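Local coordinates for CREG-like beta-barrel domain-containing protein (Agrobacterium tumefaciens, PDB 3DNH), which is of unknown function but carries a CREG-like beta-barrel related to the FMN-binding pyridoxamine 5'-phosphate oxidases, and so may bind a flavin-like cofactor, at residues A[71-74]-A[79-82]; A[192-195]-A[199-202]. All blocks are in the same frame, centred on the assembly; numbering follows the deposited sequence. Where two conformers were deposited one is given.

Contact 1: residues A[71-74]-A[79-82]; sequences FFAA and HARN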
ATOM      1  N   PHE A  71      -6.360   2.855 -13.764  1.00 39.54           N
ATOM      2  CA  PHE A  71      -6.919   3.252 -12.495  1.00 39.34           C
ATOM      3  C   PHE A  71      -7.765   4.526 -12.680  1.00 38.68           C
ATOM      4  O   PHE A  71      -7.727   5.181 -13.737  1.00 38.42           O
ATOM      5  CB  PHE A  71      -5.810   3.435 -11.438  1.00 39.39           C
ATOM      6  CG  PHE A  71      -4.790   4.485 -11.797  1.00 40.13           C
ATOM      7  CD1 PHE A  71      -4.965   5.813 -11.397  1.00 37.66           C
ATOM      8  CD2 PHE A  71      -3.643   4.145 -12.513  1.00 40.27           C
ATOM      9  CE1 PHE A  71      -4.008   6.803 -11.731  1.00 40.43           C
ATOM     10  CE2 PHE A  71      -2.687   5.108 -12.846  1.00 39.29           C
ATOM     11  CZ  PHE A  71      -2.871   6.451 -12.446  1.00 42.12           C
ATOM     12  N   PHE A  72      -8.519   4.813 -11.626  1.00 38.05           N
ATOM     13  CA  PHE A  72      -9.410   5.939 -11.591  0.50 38.37           C
ATOM     14  C   PHE A  72      -8.964   6.875 -10.488  1.00 38.87           C
ATOM     15  O   PHE A  72      -8.421   6.423  -9.462  1.00 38.01           O
ATOM     16  CB  PHE A  72     -10.845   5.456 -11.334  0.50 38.34           C
ATOM     17  CG  PHE A  72     -11.639   6.359 -10.451  0.50 37.72           C
ATOM     18  CD1 PHE A  72     -12.289   7.473 -10.973  0.50 36.50           C
ATOM     19  CD2 PHE A  72     -11.746   6.091  -9.083  0.50 38.31           C
ATOM     20  CE1 PHE A  72     -13.036   8.312 -10.136  0.50 37.53           C
ATOM     21  CE2 PHE A  72     -12.492   6.933  -8.238  0.50 36.98           C
ATOM     22  CZ  PHE A  72     -13.129   8.042  -8.766  0.50 36.69           C
ATOM     23  N   ALA A  73      -9.214   8.168 -10.701  1.00 38.29           N
ATOM     24  CA  ALA A  73      -8.979   9.175  -9.671  1.00 38.96           C
ATOM     25  C   ALA A  73     -10.120  10.179  -9.751  1.00 39.61           C
ATOM     26  O   ALA A  73     -10.488  10.583 -10.851  1.00 40.47           O
ATOM     27  CB  ALA A  73      -7.667   9.888  -9.878  1.00 38.39           C
ATOM     28  N   ALA A  74     -10.692  10.555  -8.607  1.00 39.98           N
ATOM     29  CA  ALA A  74     -11.661  11.668  -8.571  1.00 41.01           C
ATOM     30  C   ALA A  74     -10.941  12.931  -9.052  1.00 41.50           C
ATOM     31  O   ALA A  74      -9.799  13.149  -8.667  1.00 42.57           O
ATOM     32  CB  ALA A  74     -12.176  11.856  -7.165  1.00 40.44           C
ATOM     33  N   HIS A  79      -3.726  14.310  -6.259  1.00 39.75           N
ATOM     34  CA  HIS A  79      -2.980  13.504  -7.230  1.00 39.95           C
ATOM     35  C   HIS A  79      -3.496  13.736  -8.658  1.00 39.38           C
ATOM     36  O   HIS A  79      -2.701  13.882  -9.565  1.00 40.18           O
ATOM     37  CB  HIS A  79      -2.923  12.010  -6.871  1.00 39.44           C
ATOM     38  CG  HIS A  79      -4.250  11.419  -6.515  1.00 39.43           C
ATOM     39  ND1 HIS A  79      -4.979  11.825  -5.415  1.00 40.59           N
ATOM     40  CD2 HIS A  79      -4.960  10.420  -7.089  1.00 41.59           C
ATOM     41  CE1 HIS A  79      -6.093  11.115  -5.339  1.00 38.83           C
ATOM     42  NE2 HIS A  79      -6.109  10.257  -6.346  1.00 39.75           N
ATOM     43  N   ALA A  80      -4.818  13.782  -8.849  1.00 39.56           N
ATOM     44  CA  ALA A  80      -5.401  14.150 -10.157  1.00 38.93           C
ATOM     45  C   ALA A  80      -4.799  15.447 -10.679  1.00 38.55           C
ATOM     46  O   ALA A  80      -4.323  15.488 -11.831  1.00 39.14           O
ATOM     47  CB  ALA A  80      -6.913  14.270 -10.083  1.00 38.80           C
ATOM     48  N   ARG A  81      -4.821  16.495  -9.831  1.00 37.66           N
ATOM     49  CA  ARG A  81      -4.213  17.776 -10.132  1.00 37.31           C
ATOM     50  C   ARG A  81      -2.759  17.591 -10.536  1.00 37.34           C
ATOM     51  O   ARG A  81      -2.333  18.130 -11.575  1.00 36.32           O
ATOM     52  CB  ARG A  81      -4.295  18.732  -8.920  1.00 36.74           C
ATOM     53  CG  ARG A  81      -4.021  20.262  -9.189  1.00 37.11           C
ATOM     54  CD  ARG A  81      -2.525  20.669  -9.141  1.00 38.08           C
ATOM     55  NE  ARG A  81      -1.825  20.053  -7.995  1.00 40.43           N
ATOM     56  CZ  ARG A  81      -1.850  20.520  -6.756  1.00 38.21           C
ATOM     57  NH1 ARG A  81      -2.524  21.641  -6.471  1.00 37.01           N
ATOM     58  NH2 ARG A  81      -1.195  19.877  -5.797  1.00 38.84           N
ATOM     59  N   ASN A  82      -1.994  16.877  -9.703  1.00 37.06           N
ATOM     60  CA  ASN A  82      -0.548  16.725  -9.942  1.00 38.46           C
ATOM     61  C   ASN A  82      -0.312  16.123 -11.316  1.00 39.46           C
ATOM     62  O   ASN A  82       0.493  16.650 -12.108  1.00 39.42           O
ATOM     63  CB  ASN A  82       0.137  15.884  -8.852  1.00 38.83           C
ATOM     64  CG  ASN A  82       0.208  16.596  -7.516  1.00 37.97           C
ATOM     65  OD1 ASN A  82       0.022  17.801  -7.449  1.00 38.02           O
ATOM     66  ND2 ASN A  82       0.448  15.842  -6.431  1.00 33.92           N
TER
HETATM   67  O   HOH W   1      -7.433   7.237  -7.109  1.00 33.17           O

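Contact 2: residues A[192-195]-A[199-202]; sequences RLNA and EASR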
ATOM      1  N   ARG A 192     -19.624 -17.262 -20.848  1.00 39.23           N
ATOM      2  CA  ARG A 192     -19.980 -18.650 -20.960  1.00 40.56           C
ATOM      3  C   ARG A 192     -19.561 -19.412 -19.739  1.00 40.07           C
ATOM      4  O   ARG A 192     -20.342 -20.072 -19.139  1.00 40.14           O
ATOM      5  CB  ARG A 192     -19.299 -19.271 -22.162  1.00 41.29           C
ATOM      6  CG  ARG A 192     -20.160 -20.187 -22.959  1.00 44.05           C
ATOM      7  CD  ARG A 192     -19.516 -21.449 -23.419  1.00 46.79           C
ATOM      8  NE  ARG A 192     -18.086 -21.417 -23.515  1.00 51.37           N
ATOM      9  CZ  ARG A 192     -17.295 -22.339 -23.021  1.00 47.62           C
ATOM     10  NH1 ARG A 192     -17.786 -23.370 -22.428  1.00 49.34           N
ATOM     11  NH2 ARG A 192     -16.014 -22.214 -23.137  1.00 47.10           N
ATOM     12  N   LEU A 193     -18.291 -19.313 -19.419  1.00 38.98           N
ATOM     13  CA  LEU A 193     -17.676 -19.989 -18.292  1.00 38.93           C
ATOM     14  C   LEU A 193     -18.193 -19.529 -16.947  1.00 39.02           C
ATOM     15  O   LEU A 193     -18.373 -20.368 -16.059  1.00 38.62           O
ATOM     16  CB  LEU A 193     -16.138 -19.857 -18.327  1.00 39.93           C
ATOM     17  CG  LEU A 193     -15.535 -20.630 -19.516  1.00 40.44           C
ATOM     18  CD1 LEU A 193     -14.043 -20.346 -19.678  1.00 43.47           C
ATOM     19  CD2 LEU A 193     -15.845 -22.126 -19.315  1.00 44.54           C
ATOM     20  N   ASN A 194     -18.428 -18.222 -16.796  1.00 37.70           N
ATOM     21  CA  ASN A 194     -19.006 -17.671 -15.563  1.00 36.83           C
ATOM     22  C   ASN A 194     -20.404 -18.178 -15.331  1.00 37.14           C
ATOM     23  O   ASN A 194     -20.886 -18.147 -14.198  1.00 38.40           O
ATOM     24  CB  ASN A 194     -18.997 -16.106 -15.522  1.00 36.57           C
ATOM     25  CG  ASN A 194     -17.616 -15.525 -15.262  1.00 36.66           C
ATOM     26  OD1 ASN A 194     -16.812 -16.136 -14.572  1.00 38.01           O
ATOM     27  ND2 ASN A 194     -17.310 -14.344 -15.854  1.00 36.35           N
ATOM     28  N   ALA A 195     -21.084 -18.635 -16.378  1.00 37.30           N
ATOM     29  CA  ALA A 195     -22.438 -19.193 -16.243  1.00 36.33           C
ATOM     30  C   ALA A 195     -22.431 -20.659 -15.792  1.00 35.42           C
ATOM     31  O   ALA A 195     -23.491 -21.243 -15.474  1.00 34.15           O
ATOM     32  CB  ALA A 195     -23.227 -19.025 -17.588  1.00 37.39           C
ATOM     33  N   GLU A 199     -17.558 -22.976 -11.707  1.00 36.33           N
ATOM     34  CA  GLU A 199     -16.408 -23.166 -12.605  1.00 37.55           C
ATOM     35  C   GLU A 199     -15.294 -22.113 -12.393  1.00 38.59           C
ATOM     36  O   GLU A 199     -14.114 -22.466 -12.387  1.00 38.33           O
ATOM     37  CB  GLU A 199     -16.819 -23.187 -14.070  1.00 37.82           C
ATOM     38  CG  GLU A 199     -15.837 -23.925 -14.958  1.00 43.40           C
ATOM     39  CD  GLU A 199     -16.111 -25.453 -15.013  1.00 49.01           C
ATOM     40  OE1 GLU A 199     -16.209 -25.979 -16.137  1.00 51.75           O
ATOM     41  OE2 GLU A 199     -16.262 -26.148 -13.961  1.00 52.34           O
ATOM     42  N   ALA A 200     -15.656 -20.839 -12.204  1.00 38.82           N
ATOM     43  CA  ALA A 200     -14.622 -19.794 -11.979  1.00 39.20           C
ATOM     44  C   ALA A 200     -13.859 -20.094 -10.665  1.00 40.28           C
ATOM     45  O   ALA A 200     -12.633 -19.941 -10.579  1.00 39.92           O
ATOM     46  CB  ALA A 200     -15.249 -18.472 -11.927  1.00 39.55           C
ATOM     47  N   SER A 201     -14.591 -20.555  -9.659  1.00 39.80           N
ATOM     48  CA  SER A 201     -13.996 -20.920  -8.367  1.00 41.18           C
ATOM     49  C   SER A 201     -13.071 -22.149  -8.494  1.00 40.92           C
ATOM     50  O   SER A 201     -11.964 -22.151  -7.926  1.00 41.81           O
ATOM     51  CB  SER A 201     -15.093 -21.135  -7.339  1.00 40.29           C
ATOM     52  OG  SER A 201     -14.535 -21.372  -6.061  1.00 44.86           O
ATOM     53  N   ARG A 202     -13.462 -23.147  -9.296  1.00 40.52           N
ATOM     54  CA  ARG A 202     -12.549 -24.264  -9.628  1.00 40.24           C
ATOM     55  C   ARG A 202     -11.233 -23.792 -10.260  1.00 39.77           C
ATOM     56  O   ARG A 202     -10.154 -24.323  -9.943  1.00 39.36           O
ATOM     57  CB  ARG A 202     -13.217 -25.319 -10.515  1.00 40.01           C
ATOM     58  CG  ARG A 202     -14.156 -26.226  -9.731  1.00 41.00           C
ATOM     59  CD  ARG A 202     -15.132 -27.041 -10.604  1.00 42.99           C
ATOM     60  NE  ARG A 202     -14.463 -27.757 -11.696  1.00 49.55           N
ATOM     61  CZ  ARG A 202     -14.837 -28.950 -12.183  1.00 52.36           C
ATOM     62  NH1 ARG A 202     -14.149 -29.490 -13.191  1.00 52.08           N
ATOM     63  NH2 ARG A 202     -15.874 -29.616 -11.660  1.00 51.69           N
TER
HETATM   64  O   HOH W   2     -18.470 -19.795 -12.625  1.00 27.86           O

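Contact 1: residues A[71-74]-A[79-82]
Ala73, near the end of strand 69-74, lies opposite Ala80 in the first turn of helix 78-85, with the CA of Ala73 6.1 Å from the CA of Ala80, and no direct hydrogen bond crosses between the segments. Small groups make this approach. Ala73 CB turns toward the helix and sits 4.5 Å from Ala80 CB, while the methyl of Ala80 reaches the strand backbone, 3.4 Å from Ala74 O. That carbonyl also accepts a hydrogen bond from Thr77 OG1 in the connecting turn. His79 adds an imidazole border: its CG lies between the backbone N and the carbonyl carbon (chi1 49°), which folds the ring back toward the strand and brings NE2 to 3.9 Å from Ala73 CB, the methyl approaching the ring obliquely. From the same NE2 a weak link of 3.4 Å leads to a water, which donates a firmer hydrogen bond of 2.7 Å to Phe72 O.

On the helix beyond the contact, Arg81 grips Asn82 OD1 side-on, NE at 3.0 Å and NH2 at 2.9 Å. Both nitrogens reach that oxygen from one face of the amide, with the oxygen nearly in the guanidinium plane (4° out of it). Arg81 NH2 also bonds to Thr12 O of the second subunit, so the arginine takes part in the dimer interface.

The helix is bedded on the barrel: His79 meets Leu44, Thr46 and Thr57, and Ala80 meets Arg145 and Tyr147. A barrel strand passing through a short turn into a helix laid back over the barrel strands is a feature of the FMN-binding split barrel, and in flavin-binding relatives this region commonly contributes to the phosphate site, a role that remains unproven here.

Contact 2: residues A[192-195]-A[199-202]
Leu193 O and Glu199 CB meet at 3.8 Å where helix 180-194 gives way to helix 199-206, and Glu199 can be followed outward from that point. Its CB points toward the preceding helix and rests by the carbonyl oxygen of Leu193. CG, placed anti to the backbone N (chi1 -156°), comes only within 4.7 Å of Leu193 CD2, a loose approach. The chain then bends at chi2 (86°) and carries the carboxylate outward from the helix, where Arg202 reaches back toward it. There OE2 lies 3.3 Å from Arg202 NE, above one face of the guanidinium group and offset toward its rim. The pairing is therefore one of charge, without an N-H aimed at the oxygen.

A second touch lies one residue further along each segment. Asn194 OD1 comes within 3.9 Å of Ala200 CB, but its polar partner is Ile216 N, whose hydrogen bond ties the amide to strand 215-220. Ala200 N, in the first turn of its helix, donates to a water at 3.0 Å; the same water's bond to Asn194 O is weak.

Leu193 also packs on Phe247 and Leu251 of helix 244-254, and Ala200 on Trp214. The arrangement is a helix-loop-helix connection, its two helices joined by a short loop, packed between a third helix and the start of the three-stranded antiparallel sheet.

Overall arrangement
Contacts 1 and 2 lie on opposite sides of the chain's centre, their own centres 34 Å apart and their nearest atoms about 20 Å apart, so neither can touch the other. They also follow in series along the chain, contact 1 closing before contact 2 opens. Contact 1 belongs to the six-stranded antiparallel barrel and borders the second subunit, whereas contact 2 belongs to the C-terminal region of helices and a three-stranded sheet, and no other chain of the assembly touches its segments. Any cofactor site inferred from the family would concern the barrel and its dimer interface; nothing in the geometry connects contact 2 with it.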